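Local coordinates for protein beta-lactamase (Sebaldella termitidis, PDB 6N1N) that probably hydrolyses beta-lactam antibiotics to substituted beta-amino acids, as a class D serine beta-lactamase that can confer antibiotic resistance, at residues N19-S24 with V218-A223; N199-V204 with Y230-R235; V10-I15 with I34-N39. All blocks are in the same frame, centred on the assembly; numbering follows the deposited sequence.

Interaction 1. Residues N19-S24 with V218-A223; sequences NKITGS and VRIINA
Thr22-Ser24 and Val218-Asn222 run antiparallel, their short axes 173° apart and 4.4 Å at closest approach, with Thr22-Ile221 and Ser24-Arg219 as hydrogen-bonded pairs and Gly23-Ile220 as the non-hydrogen-bonded pair between them. Four backbone bonds join the edges. The straightest runs from Ile221 N to Thr22 O at 2.9 Å, although the donor stands well above the plane of that carbonyl; its counterpart, Thr22 N to Ile221 O, is longer at 3.2 Å but lies in the carbonyl plane.

Gly23 illustrates how backbone shape and a close neighbouring strand together call for glycine. At its backbone angles (phi 91°) a CB would be jammed against the preceding carbonyl oxygen and would also run into Arg219 O across the strands; the bare CA comes within 3.1 Å of Arg219 O in a CA-H...O contact. Ile221 CG1 comes to 3.8 Å from Gly23 CA. On the same face of the sheet, Thr22 OG1 touches Ile221 CB at 3.3 Å; it occupies the position between backbone N and carbonyl carbon (chi1 62°). On the other face, Ile21 CG2 meets Ile220 CG2 at 3.7 Å, the two chains crossing obliquely. Beyond the strand ends a water accepts from Ala223 N and gives a weak bond to Lys20 O.

Lys20, with positive phi, is the C-prime residue of the Schellman motif that ends helix 11-18 and turns the chain into strand 22-29. Strand 198-209 pairs with the far edge of 212-222, while Ile21 and Asn222 both rest on Leu231 of helix 228-245.

Interaction 2. Residues N199-V204 with Y230-R235; sequences NIIWYV and YLLDFR. With SO4 (sulfate ion), chain C.
Strand 199-204 and helix turn 230-235 run almost parallel, 13° between their directions and 9.0 Å between their axes, with Ile201 and Tyr203 directing their side chains at the helix. No hydrogen bond links the two segments; packing alone joins them. Ile201 carries most of it by dividing its branches. Its CD1 touches both Leu231 CB, at 3.8 Å, and Leu232 CD2, while CG2, anti to the backbone N, presses on Arg235 CD at 3.3 Å. The isoleucine crosses all three partners at about a right angle.

This is the packing of the C-terminal helix 228-245 on the central sheet of the serine beta-lactamase and penicillin-binding protein fold, and here it reaches toward the active site. Arg235 CG takes the crowded position between backbone N and carbonyl carbon (chi1 61°), and from CG to NE the chain is extended. NE makes a weak bond to Leu232 O one turn earlier, and Leu232 CD2 lies 3.7 Å above one face of the guanidinium, offset toward its rim. The two terminal nitrogens grip a single sulfate oxygen at the guanidinium edge: NH1 donates to O4 at 3.1 Å and NH2 to the same O4 at 3.2 Å. The ion, probably from the crystallisation liquor, is also hydrogen-bonded to Thr190 and to Ser51, the predicted acyl-ester nucleophile.

Interaction 3. Residues V10-I15 with I34-N39; sequences VNLQKI and IWIYSN
Leu12 reaches from helix 11-18 to overlap Ile36, its CD1 meeting Ile36 CG2 at 3.9 Å with the two side chains crossing at about a right angle. Closer to the backbone, Leu12 CB abuts Ser38 CB, also at 3.9 Å, just after the strand ends.

The polar half of the contact is an example of a water-mediated contact. Gln13 CG is anti to the backbone N (chi1 -178°) and the chain bends at chi2; OE1 ends 3.4 Å from Ser38 O, and as both are acceptors, no direct bond can form. Two waters resolve the mismatch. One donates to Gln13 OE1 and accepts from Ser38 OG; the other donates to both OE1 and Ser38 O and accepts from Asn39 ND2 at 3.1 Å. Gln13 NE2 is hydrogen-bonded to Asp17 OD1 in its own helix, and Ser38 OG is also bonded to Val25 N.

Leu12 also touches Val25 of strand 22-29 and Ala242 of helix 228-245. A short N-terminal helix packed beside the C-terminal helix, against the sheet, is characteristic of the serine beta-lactamase fold, to which class D enzymes belong.

How the interactions relate
All three contacts reach one mixed sheet, in which strands 34-37, 22-29, 212-222 and 198-209 are successive neighbours. Interactions 1 and 2, with centres 8 Å apart, are joined through the pairing of their strands: Ile220 N probably bonds to Ile201 O at 2.7 Å, and Asn199 N probably to Asn222 O at 2.8 Å. Interaction 3 meets interaction 1 where Ser24 CB lies 3.2 Å from Ser38 OG, their centres being 13 Å apart. Interactions 2 and 3 do not touch, their nearest atoms remaining about 5 Å apart. Interaction 2 alone approaches the predicted active site, the side chain of Arg235 lying about 7 Å from that of Ser51.

Interaction 1. Residues N19-S24 with V218-A223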
loop_
_atom_site.group_PDB
_atom_site.type_symbol
_atom_site.label_atom_id
_atom_site.label_comp_id
_atom_site.label_asym_id
_atom_site.label_seq_id
_atom_site.Cartn_x
_atom_site.Cartn_y
_atom_site.Cartn_z
ATOM N N ASN A 19 -0.452 -21.489 6.604
ATOM C CA ASN A 19 0.031 -21.234 5.255
ATOM C C ASN A 19 1.552 -21.206 5.181
ATOM O O ASN A 19 2.102 -20.786 4.160
ATOM C CB ASN A 19 -0.576 -19.935 4.733
ATOM C CG ASN A 19 -2.041 -20.107 4.334
ATOM O OD1 ASN A 19 -2.341 -20.596 3.241
ATOM N ND2 ASN A 19 -2.953 -19.746 5.236
ATOM N N LYS A 20 2.234 -21.675 6.226
ATOM C CA LYS A 20 3.691 -21.764 6.262
ATOM C C LYS A 20 4.344 -20.446 5.854
ATOM O O LYS A 20 5.300 -20.400 5.069
ATOM C CB LYS A 20 4.178 -22.927 5.407
ATOM C CG LYS A 20 3.745 -24.273 5.964
ATOM C CD LYS A 20 4.211 -25.427 5.088
ATOM C CE LYS A 20 3.736 -26.745 5.675
ATOM N NZ LYS A 20 4.032 -27.872 4.767
ATOM N N ILE A 21 3.865 -19.366 6.465
ATOM C CA ILE A 21 4.405 -18.036 6.233
ATOM C C ILE A 21 4.636 -17.350 7.564
ATOM O O ILE A 21 3.989 -17.646 8.573
ATOM C CB ILE A 21 3.460 -17.181 5.366
ATOM C CG1 ILE A 21 2.034 -17.308 5.918
ATOM C CG2 ILE A 21 3.570 -17.608 3.923
ATOM C CD1 ILE A 21 1.060 -16.366 5.276
ATOM N N THR A 22 5.580 -16.429 7.563
ATOM C CA THR A 22 5.718 -15.516 8.668
ATOM C C THR A 22 5.296 -14.140 8.170
ATOM O O THR A 22 4.665 -14.014 7.108
ATOM C CB THR A 22 7.149 -15.586 9.227
ATOM O OG1 THR A 22 8.124 -15.189 8.251
ATOM C CG2 THR A 22 7.430 -17.020 9.675
ATOM N N GLY A 23 5.666 -13.114 8.910
ATOM C CA GLY A 23 5.069 -11.808 8.724
ATOM C C GLY A 23 3.860 -11.673 9.626
ATOM O O GLY A 23 3.686 -12.433 10.586
ATOM N N SER A 24 2.997 -10.724 9.288
ATOM C CA SER A 24 1.934 -10.393 10.222
ATOM C C SER A 24 0.842 -9.604 9.535
ATOM O O SER A 24 1.003 -9.070 8.424
ATOM C CB SER A 24 2.482 -9.592 11.396
ATOM O OG SER A 24 3.061 -8.395 10.933
ATOM N N VAL A 218 -1.005 -5.857 5.888
ATOM C CA VAL A 218 -0.653 -7.262 5.870
ATOM C C VAL A 218 0.694 -7.361 5.179
ATOM O O VAL A 218 0.915 -6.742 4.131
ATOM C CB VAL A 218 -1.720 -8.081 5.122
ATOM C CG1 VAL A 218 -1.200 -9.482 4.800
ATOM C CG2 VAL A 218 -2.984 -8.156 5.909
ATOM N N ARG A 219 1.617 -8.091 5.777
ATOM C CA ARG A 219 2.920 -8.250 5.152
ATOM C C ARG A 219 3.389 -9.672 5.385
ATOM O O ARG A 219 3.771 -10.048 6.504
ATOM C CB ARG A 219 3.934 -7.242 5.663
ATOM C CG ARG A 219 5.187 -7.282 4.828
ATOM C CD ARG A 219 6.228 -6.303 5.286
ATOM N NE ARG A 219 6.657 -6.508 6.666
ATOM C CZ ARG A 219 7.340 -5.608 7.372
ATOM N NH1 ARG A 219 7.686 -4.420 6.843
ATOM N NH2 ARG A 219 7.666 -5.897 8.623
ATOM N N ILE A 220 3.398 -10.425 4.307
ATOM C CA ILE A 220 3.769 -11.823 4.299
ATOM C C ILE A 220 5.252 -11.924 4.021
ATOM O O ILE A 220 5.774 -11.250 3.119
ATOM C CB ILE A 220 2.966 -12.574 3.222
ATOM C CG1 ILE A 220 1.480 -12.530 3.592
ATOM C CG2 ILE A 220 3.480 -13.998 3.021
ATOM C CD1 ILE A 220 0.580 -12.914 2.452
ATOM N N ILE A 221 5.931 -12.756 4.801
ATOM C CA ILE A 221 7.317 -13.114 4.556
ATOM C C ILE A 221 7.321 -14.567 4.117
ATOM O O ILE A 221 6.752 -15.425 4.795
ATOM C CB ILE A 221 8.198 -12.922 5.801
ATOM C CG1 ILE A 221 8.059 -11.507 6.352
ATOM C CG2 ILE A 221 9.650 -13.279 5.474
ATOM C CD1 ILE A 221 8.472 -10.422 5.383
ATOM N N ASN A 222 7.929 -14.833 2.978
ATOM C CA ASN A 222 7.914 -16.164 2.408
ATOM C C ASN A 222 9.304 -16.475 1.900
ATOM O O ASN A 222 9.841 -15.733 1.075
ATOM C CB ASN A 222 6.907 -16.259 1.272
ATOM C CG ASN A 222 7.006 -17.553 0.548
ATOM O OD1 ASN A 222 7.044 -18.630 1.175
ATOM N ND2 ASN A 222 7.069 -17.484 -0.774
ATOM N N ALA A 223 9.869 -17.577 2.386
ATOM C CA ALA A 223 11.136 -18.080 1.887
ATOM C C ALA A 223 10.975 -19.088 0.753
ATOM O O ALA A 223 11.956 -19.369 0.056
ATOM C CB ALA A 223 11.918 -18.724 3.033
HETATM O O HOH W 1 8.297 -18.981 4.739
#

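Interaction 2. Residues N199-V204 with Y230-R235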
loop_
_atom_site.group_PDB
_atom_site.type_symbol
_atom_site.label_atom_id
_atom_site.label_comp_id
_atom_site.label_asym_id
_atom_site.label_seq_id
_atom_site.Cartn_x
_atom_site.Cartn_y
_atom_site.Cartn_z
ATOM N N ASN A 199 11.013 -13.264 0.398
ATOM C CA ASN A 199 10.016 -12.565 -0.404
ATOM C C ASN A 199 9.057 -11.818 0.518
ATOM O O ASN A 199 8.601 -12.361 1.522
ATOM C CB ASN A 199 9.230 -13.548 -1.260
ATOM C CG ASN A 199 10.112 -14.284 -2.257
ATOM O OD1 ASN A 199 10.881 -13.676 -2.969
ATOM N ND2 ASN A 199 9.984 -15.600 -2.306
ATOM N N ILE A 200 8.757 -10.575 0.154
ATOM C CA ILE A 200 7.963 -9.651 0.945
ATOM C C ILE A 200 6.689 -9.350 0.149
ATOM O O ILE A 200 6.763 -8.817 -0.959
ATOM C CB ILE A 200 8.729 -8.346 1.241
ATOM C CG1 ILE A 200 10.148 -8.602 1.763
ATOM C CG2 ILE A 200 7.901 -7.443 2.185
ATOM C CD1 ILE A 200 10.217 -9.400 2.982
ATOM N N ILE A 201 5.532 -9.675 0.721
ATOM C CA ILE A 201 4.261 -9.498 0.038
ATOM C C ILE A 201 3.356 -8.656 0.930
ATOM O O ILE A 201 2.919 -9.114 1.993
ATOM C CB ILE A 201 3.603 -10.844 -0.319
ATOM C CG1 ILE A 201 4.572 -11.651 -1.221
ATOM C CG2 ILE A 201 2.268 -10.617 -0.967
ATOM C CD1 ILE A 201 4.114 -13.085 -1.481
ATOM N N TRP A 202 3.054 -7.441 0.472
ATOM C CA TRP A 202 2.194 -6.502 1.156
ATOM C C TRP A 202 0.769 -6.499 0.597
ATOM O O TRP A 202 0.540 -6.644 -0.596
ATOM C CB TRP A 202 2.684 -5.074 0.975
ATOM C CG TRP A 202 3.989 -4.620 1.503
ATOM C CD1 TRP A 202 5.180 -4.559 0.836
ATOM C CD2 TRP A 202 4.194 -3.968 2.748
ATOM N NE1 TRP A 202 6.132 -3.961 1.634
ATOM C CE2 TRP A 202 5.539 -3.577 2.807
ATOM C CE3 TRP A 202 3.370 -3.700 3.837
ATOM C CZ2 TRP A 202 6.079 -2.951 3.926
ATOM C CZ3 TRP A 202 3.907 -3.086 4.934
ATOM C CH2 TRP A 202 5.237 -2.689 4.963
ATOM N N TYR A 203 -0.167 -6.187 1.486
ATOM C CA TYR A 203 -1.480 -5.666 1.114
ATOM C C TYR A 203 -1.845 -4.642 2.192
ATOM O O TYR A 203 -1.973 -4.991 3.378
ATOM C CB TYR A 203 -2.501 -6.802 0.998
ATOM C CG TYR A 203 -3.808 -6.393 0.369
ATOM C CD1 TYR A 203 -3.847 -5.782 -0.877
ATOM C CD2 TYR A 203 -5.004 -6.611 1.025
ATOM C CE1 TYR A 203 -5.053 -5.387 -1.441
ATOM C CE2 TYR A 203 -6.212 -6.254 0.437
ATOM C CZ TYR A 203 -6.228 -5.638 -0.768
ATOM O OH TYR A 203 -7.441 -5.270 -1.303
ATOM N N VAL A 204 -1.979 -3.368 1.790
ATOM C CA VAL A 204 -2.209 -2.290 2.753
ATOM C C VAL A 204 -3.370 -1.440 2.262
ATOM O O VAL A 204 -3.694 -1.424 1.073
ATOM C CB VAL A 204 -0.950 -1.418 2.968
ATOM C CG1 VAL A 204 0.283 -2.281 3.308
ATOM C CG2 VAL A 204 -0.689 -0.502 1.757
ATOM N N TYR A 230 1.279 -18.603 -5.387
ATOM C CA TYR A 230 0.034 -18.783 -4.648
ATOM C C TYR A 230 -0.191 -17.645 -3.663
ATOM O O TYR A 230 -1.298 -17.090 -3.560
ATOM C CB TYR A 230 0.054 -20.110 -3.909
ATOM C CG TYR A 230 -1.155 -20.269 -3.041
ATOM C CD1 TYR A 230 -2.382 -20.569 -3.605
ATOM C CD2 TYR A 230 -1.080 -20.078 -1.677
ATOM C CE1 TYR A 230 -3.485 -20.713 -2.838
ATOM C CE2 TYR A 230 -2.209 -20.208 -0.878
ATOM C CZ TYR A 230 -3.405 -20.529 -1.481
ATOM O OH TYR A 230 -4.572 -20.675 -0.757
ATOM N N LEU A 231 0.850 -17.284 -2.909
ATOM C CA LEU A 231 0.688 -16.239 -1.908
ATOM C C LEU A 231 0.359 -14.894 -2.535
ATOM O O LEU A 231 -0.402 -14.108 -1.948
ATOM C CB LEU A 231 1.965 -16.175 -1.074
ATOM C CG LEU A 231 2.134 -17.420 -0.213
ATOM C CD1 LEU A 231 3.541 -17.441 0.367
ATOM C CD2 LEU A 231 1.087 -17.460 0.918
ATOM N N LEU A 232 0.912 -14.601 -3.715
ATOM C CA LEU A 232 0.507 -13.396 -4.434
ATOM C C LEU A 232 -0.985 -13.439 -4.762
ATOM O O LEU A 232 -1.658 -12.407 -4.727
ATOM C CB LEU A 232 1.335 -13.228 -5.715
ATOM C CG LEU A 232 2.825 -12.935 -5.535
ATOM C CD1 LEU A 232 3.536 -12.836 -6.894
ATOM C CD2 LEU A 232 3.085 -11.669 -4.737
ATOM N N ASP A 233 -1.511 -14.627 -5.103
ATOM C CA ASP A 233 -2.936 -14.782 -5.377
ATOM C C ASP A 233 -3.780 -14.781 -4.107
ATOM O O ASP A 233 -4.990 -14.514 -4.187
ATOM C CB ASP A 233 -3.212 -16.090 -6.139
ATOM C CG ASP A 233 -2.815 -16.026 -7.620
ATOM O OD1 ASP A 233 -2.578 -14.916 -8.146
ATOM O OD2 ASP A 233 -2.766 -17.112 -8.255
ATOM N N PHE A 234 -3.162 -15.059 -2.952
ATOM C CA PHE A 234 -3.863 -15.287 -1.690
ATOM C C PHE A 234 -3.872 -14.069 -0.776
ATOM O O PHE A 234 -4.695 -14.015 0.139
ATOM C CB PHE A 234 -3.220 -16.489 -0.959
ATOM C CG PHE A 234 -3.876 -16.871 0.341
ATOM C CD1 PHE A 234 -5.212 -17.203 0.389
ATOM C CD2 PHE A 234 -3.141 -16.907 1.521
ATOM C CE1 PHE A 234 -5.817 -17.554 1.585
ATOM C CE2 PHE A 234 -3.740 -17.255 2.724
ATOM C CZ PHE A 234 -5.066 -17.595 2.757
ATOM N N ARG A 235 -3.011 -13.070 -1.006
ATOM C CA ARG A 235 -2.822 -12.027 -0.003
ATOM C C ARG A 235 -4.106 -11.262 0.300
ATOM O O ARG A 235 -4.360 -10.910 1.458
ATOM C CB ARG A 235 -1.720 -11.057 -0.434
ATOM C CG ARG A 235 -1.979 -10.311 -1.717
ATOM C CD ARG A 235 -0.674 -9.798 -2.260
ATOM N NE ARG A 235 -0.648 -9.692 -3.708
ATOM C CZ ARG A 235 0.300 -9.050 -4.383
ATOM N NH1 ARG A 235 1.282 -8.439 -3.729
ATOM N NH2 ARG A 235 0.254 -8.997 -5.705
HETATM S S SO4 C . 1.899 -5.838 -7.205
HETATM O O1 SO4 C . 1.886 -6.796 -8.314
HETATM O O2 SO4 C . 2.806 -4.699 -7.516
HETATM O O3 SO4 C . 0.558 -5.290 -7.028
HETATM O O4 SO4 C . 2.332 -6.553 -6.002
#

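Interaction 3. Residues V10-I15 with I34-N39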
loop_
_atom_site.group_PDB
_atom_site.type_symbol
_atom_site.label_atom_id
_atom_site.label_comp_id
_atom_site.label_asym_id
_atom_site.label_seq_id
_atom_site.Cartn_x
_atom_site.Cartn_y
_atom_site.Cartn_z
ATOM N N VAL A 10 -4.550 -14.641 18.333
ATOM C CA VAL A 10 -4.102 -16.031 18.313
ATOM C C VAL A 10 -4.714 -16.760 17.117
ATOM O O VAL A 10 -4.054 -17.577 16.465
ATOM C CB VAL A 10 -4.448 -16.750 19.634
ATOM C CG1 VAL A 10 -4.326 -18.262 19.472
ATOM C CG2 VAL A 10 -3.537 -16.258 20.763
ATOM N N ASN A 11 -5.990 -16.485 16.839
ATOM C CA ASN A 11 -6.576 -17.000 15.612
ATOM C C ASN A 11 -5.973 -16.319 14.399
ATOM O O ASN A 11 -5.944 -16.909 13.312
ATOM C CB ASN A 11 -8.089 -16.818 15.608
ATOM C CG ASN A 11 -8.783 -17.721 16.596
ATOM O OD1 ASN A 11 -8.167 -18.224 17.537
ATOM N ND2 ASN A 11 -10.072 -17.934 16.390
ATOM N N LEU A 12 -5.480 -15.085 14.556
ATOM C CA LEU A 12 -4.856 -14.438 13.410
ATOM C C LEU A 12 -3.518 -15.088 13.085
ATOM O O LEU A 12 -3.203 -15.320 11.909
ATOM C CB LEU A 12 -4.689 -12.947 13.655
ATOM C CG LEU A 12 -5.992 -12.129 13.755
ATOM C CD1 LEU A 12 -5.662 -10.668 13.818
ATOM C CD2 LEU A 12 -6.939 -12.426 12.591
ATOM N N GLN A 13 -2.701 -15.359 14.102
ATOM C CA GLN A 13 -1.441 -16.049 13.846
ATOM C C GLN A 13 -1.662 -17.409 13.206
ATOM O O GLN A 13 -0.833 -17.863 12.408
ATOM C CB GLN A 13 -0.648 -16.219 15.136
ATOM C CG GLN A 13 0.705 -16.885 14.901
ATOM C CD GLN A 13 1.615 -16.023 14.063
ATOM O OE1 GLN A 13 1.696 -14.815 14.272
ATOM N NE2 GLN A 13 2.301 -16.633 13.102
ATOM N N LYS A 14 -2.752 -18.087 13.555
ATOM C CA LYS A 14 -3.041 -19.390 12.969
ATOM C C LYS A 14 -3.135 -19.329 11.447
ATOM O O LYS A 14 -2.783 -20.305 10.777
ATOM C CB LYS A 14 -4.338 -19.933 13.578
ATOM C CG LYS A 14 -4.899 -21.193 12.924
ATOM C CD LYS A 14 -6.386 -21.392 13.271
ATOM C CE LYS A 14 -7.278 -20.288 12.671
ATOM N NZ LYS A 14 -8.717 -20.401 13.069
ATOM N N ILE A 15 -3.612 -18.219 10.875
ATOM C CA ILE A 15 -3.720 -18.153 9.421
ATOM C C ILE A 15 -2.336 -18.172 8.801
ATOM O O ILE A 15 -2.109 -18.786 7.748
ATOM C CB ILE A 15 -4.498 -16.896 8.976
ATOM C CG1 ILE A 15 -5.903 -16.873 9.575
ATOM C CG2 ILE A 15 -4.549 -16.837 7.442
ATOM C CD1 ILE A 15 -6.556 -15.491 9.517
ATOM N N ILE A 34 -8.220 1.153 18.472
ATOM C CA ILE A 34 -7.682 -0.134 18.900
ATOM C C ILE A 34 -6.707 -0.662 17.857
ATOM O O ILE A 34 -7.059 -0.800 16.677
ATOM C CB ILE A 34 -8.807 -1.158 19.159
ATOM C CG1 ILE A 34 -9.698 -0.669 20.307
ATOM C CG2 ILE A 34 -8.225 -2.516 19.479
ATOM C CD1 ILE A 34 -10.931 -1.509 20.502
ATOM N N TRP A 35 -5.485 -0.984 18.316
ATOM C CA TRP A 35 -4.499 -1.688 17.506
ATOM C C TRP A 35 -4.652 -3.193 17.700
ATOM O O TRP A 35 -4.662 -3.683 18.835
ATOM C CB TRP A 35 -3.075 -1.264 17.888
ATOM C CG TRP A 35 -2.693 0.100 17.406
ATOM C CD1 TRP A 35 -2.853 1.274 18.083
ATOM C CD2 TRP A 35 -2.099 0.446 16.146
ATOM N NE1 TRP A 35 -2.397 2.325 17.335
ATOM C CE2 TRP A 35 -1.942 1.852 16.135
ATOM C CE3 TRP A 35 -1.681 -0.287 15.032
ATOM C CZ2 TRP A 35 -1.362 2.524 15.072
ATOM C CZ3 TRP A 35 -1.124 0.386 13.974
ATOM C CH2 TRP A 35 -0.960 1.776 13.994
ATOM N N ILE A 36 -4.748 -3.916 16.588
ATOM C CA ILE A 36 -4.845 -5.373 16.568
ATOM C C ILE A 36 -3.607 -5.925 15.870
ATOM O O ILE A 36 -3.373 -5.616 14.689
ATOM C CB ILE A 36 -6.104 -5.837 15.827
ATOM C CG1 ILE A 36 -7.362 -5.237 16.444
ATOM C CG2 ILE A 36 -6.217 -7.339 15.847
ATOM C CD1 ILE A 36 -8.491 -5.114 15.455
ATOM N N TYR A 37 -2.854 -6.777 16.571
ATOM C CA TYR A 37 -1.636 -7.355 16.029
ATOM C C TYR A 37 -1.690 -8.876 16.011
ATOM O O TYR A 37 -2.061 -9.496 17.009
ATOM C CB TYR A 37 -0.404 -6.984 16.841
ATOM C CG TYR A 37 -0.140 -5.522 17.039
ATOM C CD1 TYR A 37 0.476 -4.786 16.048
ATOM C CD2 TYR A 37 -0.442 -4.895 18.250
ATOM C CE1 TYR A 37 0.756 -3.449 16.236
ATOM C CE2 TYR A 37 -0.165 -3.553 18.445
ATOM C CZ TYR A 37 0.433 -2.846 17.426
ATOM O OH TYR A 37 0.742 -1.521 17.612
ATOM N N SER A 38 -1.271 -9.492 14.898
ATOM C CA SER A 38 -0.938 -10.915 14.976
ATOM C C SER A 38 0.454 -11.106 15.560
ATOM O O SER A 38 0.734 -12.130 16.194
ATOM C CB SER A 38 -1.040 -11.591 13.605
ATOM O OG SER A 38 -0.087 -11.114 12.660
ATOM N N ASN A 39 1.331 -10.115 15.377
ATOM C CA ASN A 39 2.672 -10.174 15.947
ATOM C C ASN A 39 3.167 -8.734 16.072
ATOM O O ASN A 39 3.631 -8.142 15.088
ATOM C CB ASN A 39 3.615 -11.000 15.103
ATOM C CG ASN A 39 4.967 -11.163 15.773
ATOM O OD1 ASN A 39 5.786 -10.250 15.758
ATOM N ND2 ASN A 39 5.189 -12.316 16.381
HETATM O O HOH W 2 1.886 -12.867 12.740
HETATM O O HOH W 3 2.683 -14.086 16.725
#